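PDB 6EVS: N-deoxyribosyltransferase from Bacillus psychrosaccharolyticus, which catalyses the transfer of 2-deoxyribose between nucleobases, exchanging the base of a 2'-deoxyribonucleoside for another, and forms an assembly of six chains. Local coordinates for residues A[32-36]-A[58-62]. Residues are numbered along the deposited sequence; the frame is centred on the assembly and turned at random.
Sequences TVFSP and NDLEH
Two first torsions bring the faces of the Phe34 and His62 rings together: Phe34 holds CG trans to its backbone N (chi1 178°), which carries the phenyl ring straight out from the strand, while His62 has CG beside its own N (chi1 -83°), laying the imidazole across that ring. The setting is the alpha/beta fold of the nucleoside 2-deoxyribosyltransferase family, a parallel sheet of strand order 2-1-3-4-5 packed with helices, where strand 32-34, outermost at one side of the sheet within the chain, packs against helix 49-65, whose 58-62 turn runs roughly antiparallel to it. The pair illustrates how two stacked rings, one from each element, can span a gap between segment axes (32-34 and 58-62) that come no nearer than 10.8 Å, with Phe34 carrying the strand's share. Its ring forms an offset stack with the imidazole, the planes tilted by 14° and the centroids 3.9 Å apart. Phe34 CD1 comes to 3.2 Å from His62 CD2, and Phe34 CE1 sits over the middle of the imidazole. The same phenyl face also receives a CH-pi contact from His62 CB, 3.7 Å from the ring centroid. Polar groups approach the rim instead: Asp59 OD1 lies in the ring plane, 3.7 Å from Phe34 CE2, and Asn58 ND2 stands near CZ with its amide almost perpendicular to the phenyl. Tyr5 of the adjoining strand 3-7 and Trp65 of the same helix add further aromatic neighbours. Both imidazole nitrogens are engaged, which should restrict rotation of the ring within this buried site. His62 NE2 is hydrogen-bonded to the carbonyl oxygen of Thr131 of a second subunit, so the stack adjoins a subunit interface. At the other nitrogen, His62 ND1 donates in its ring plane to Asn58 O at 2.8 Å, while His62 N reaches that same oxygen from the opposite face of the peptide plane.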
loop_
_atom_site.group_PDB
_atom_site.type_symbol
_atom_site.label_atom_id
_atom_site.label_comp_id
_atom_site.label_asym_id
_atom_site.label_seq_id
_atom_site.Cartn_x
_atom_site.Cartn_y
_atom_site.Cartn_z
ATOM N N THR A 32 9.597 21.631 7.726
ATOM C CA THR A 32 9.776 20.875 8.960
ATOM C C THR A 32 10.581 19.633 8.607
ATOM O O THR A 32 10.105 18.767 7.873
ATOM C CB THR A 32 8.432 20.512 9.598
ATOM O OG1 THR A 32 7.710 21.709 9.897
ATOM C CG2 THR A 32 8.660 19.739 10.889
ATOM N N VAL A 33 11.810 19.556 9.104
ATOM C CA VAL A 33 12.751 18.530 8.684
ATOM C C VAL A 33 12.994 17.573 9.838
ATOM O O VAL A 33 13.412 17.998 10.924
ATOM C CB VAL A 33 14.076 19.148 8.216
ATOM C CG1 VAL A 33 15.023 18.048 7.760
ATOM C CG2 VAL A 33 13.802 20.166 7.121
ATOM N N PHE A 34 12.777 16.278 9.598
ATOM C CA PHE A 34 13.235 15.247 10.529
ATOM C C PHE A 34 14.630 14.805 10.105
ATOM O O PHE A 34 14.806 14.278 8.999
ATOM C CB PHE A 34 12.296 14.040 10.563
ATOM C CG PHE A 34 12.762 12.932 11.485
ATOM C CD1 PHE A 34 12.443 12.961 12.835
ATOM C CD2 PHE A 34 13.517 11.869 10.998
ATOM C CE1 PHE A 34 12.838 11.927 13.701
ATOM C CE2 PHE A 34 13.951 10.844 11.851
ATOM C CZ PHE A 34 13.601 10.872 13.218
ATOM N N SER A 35 15.612 15.005 10.984
ATOM C CA SER A 35 17.000 14.680 10.665
ATOM C C SER A 35 17.456 13.544 11.561
ATOM O O SER A 35 17.573 13.740 12.777
ATOM C CB SER A 35 17.913 15.895 10.837
ATOM O OG SER A 35 19.243 15.576 10.407
ATOM N N PRO A 36 17.680 12.347 11.020
ATOM C CA PRO A 36 17.929 11.181 11.877
ATOM C C PRO A 36 19.057 11.363 12.870
ATOM O O PRO A 36 19.000 10.757 13.942
ATOM C CB PRO A 36 18.244 10.075 10.867
ATOM C CG PRO A 36 17.367 10.457 9.651
ATOM C CD PRO A 36 17.484 11.968 9.606
ATOM N N ASN A 58 11.232 4.650 14.881
ATOM C CA ASN A 58 11.034 6.092 14.827
ATOM C C ASN A 58 11.383 6.635 13.453
ATOM O O ASN A 58 10.701 7.530 12.936
ATOM C CB ASN A 58 11.875 6.786 15.902
ATOM C CG ASN A 58 11.464 8.230 16.114
ATOM O OD1 ASN A 58 10.276 8.564 16.037
ATOM N ND2 ASN A 58 12.437 9.093 16.377
ATOM N N ASP A 59 12.447 6.102 12.848
ATOM C CA ASP A 59 12.868 6.555 11.521
ATOM C C ASP A 59 11.794 6.252 10.488
ATOM O O ASP A 59 11.362 7.139 9.738
ATOM C CB ASP A 59 14.189 5.883 11.129
ATOM C CG ASP A 59 15.406 6.503 11.822
ATOM O OD1 ASP A 59 15.233 7.457 12.616
ATOM O OD2 ASP A 59 16.527 6.029 11.565
ATOM N N LEU A 60 11.363 4.986 10.426
ATOM C CA LEU A 60 10.324 4.584 9.482
ATOM C C LEU A 60 9.033 5.374 9.700
ATOM O O LEU A 60 8.422 5.859 8.740
ATOM C CB LEU A 60 10.069 3.080 9.604
ATOM C CG LEU A 60 9.195 2.419 8.540
ATOM C CD1 LEU A 60 9.722 2.730 7.133
ATOM C CD2 LEU A 60 9.121 0.916 8.777
ATOM N N GLU A 61 8.606 5.532 10.956
ATOM C CA GLU A 61 7.417 6.339 11.215
ATOM C C GLU A 61 7.587 7.763 10.684
ATOM O O GLU A 61 6.625 8.361 10.180
ATOM C CB GLU A 61 7.081 6.350 12.712
ATOM C CG GLU A 61 5.618 6.629 12.986
ATOM C CD GLU A 61 4.705 5.521 12.476
ATOM O OE1 GLU A 61 3.518 5.797 12.238
ATOM O OE2 GLU A 61 5.173 4.373 12.302
ATOM N N HIS A 62 8.809 8.319 10.743
ATOM C CA HIS A 62 8.975 9.676 10.244
ATOM C C HIS A 62 9.102 9.735 8.724
ATOM O O HIS A 62 8.827 10.785 8.134
ATOM C CB HIS A 62 10.154 10.357 10.930
ATOM C CG HIS A 62 9.788 10.927 12.260
ATOM N ND1 HIS A 62 9.811 10.178 13.418
ATOM C CD2 HIS A 62 9.320 12.149 12.612
ATOM C CE1 HIS A 62 9.435 10.936 14.435
ATOM N NE2 HIS A 62 9.118 12.131 13.973
#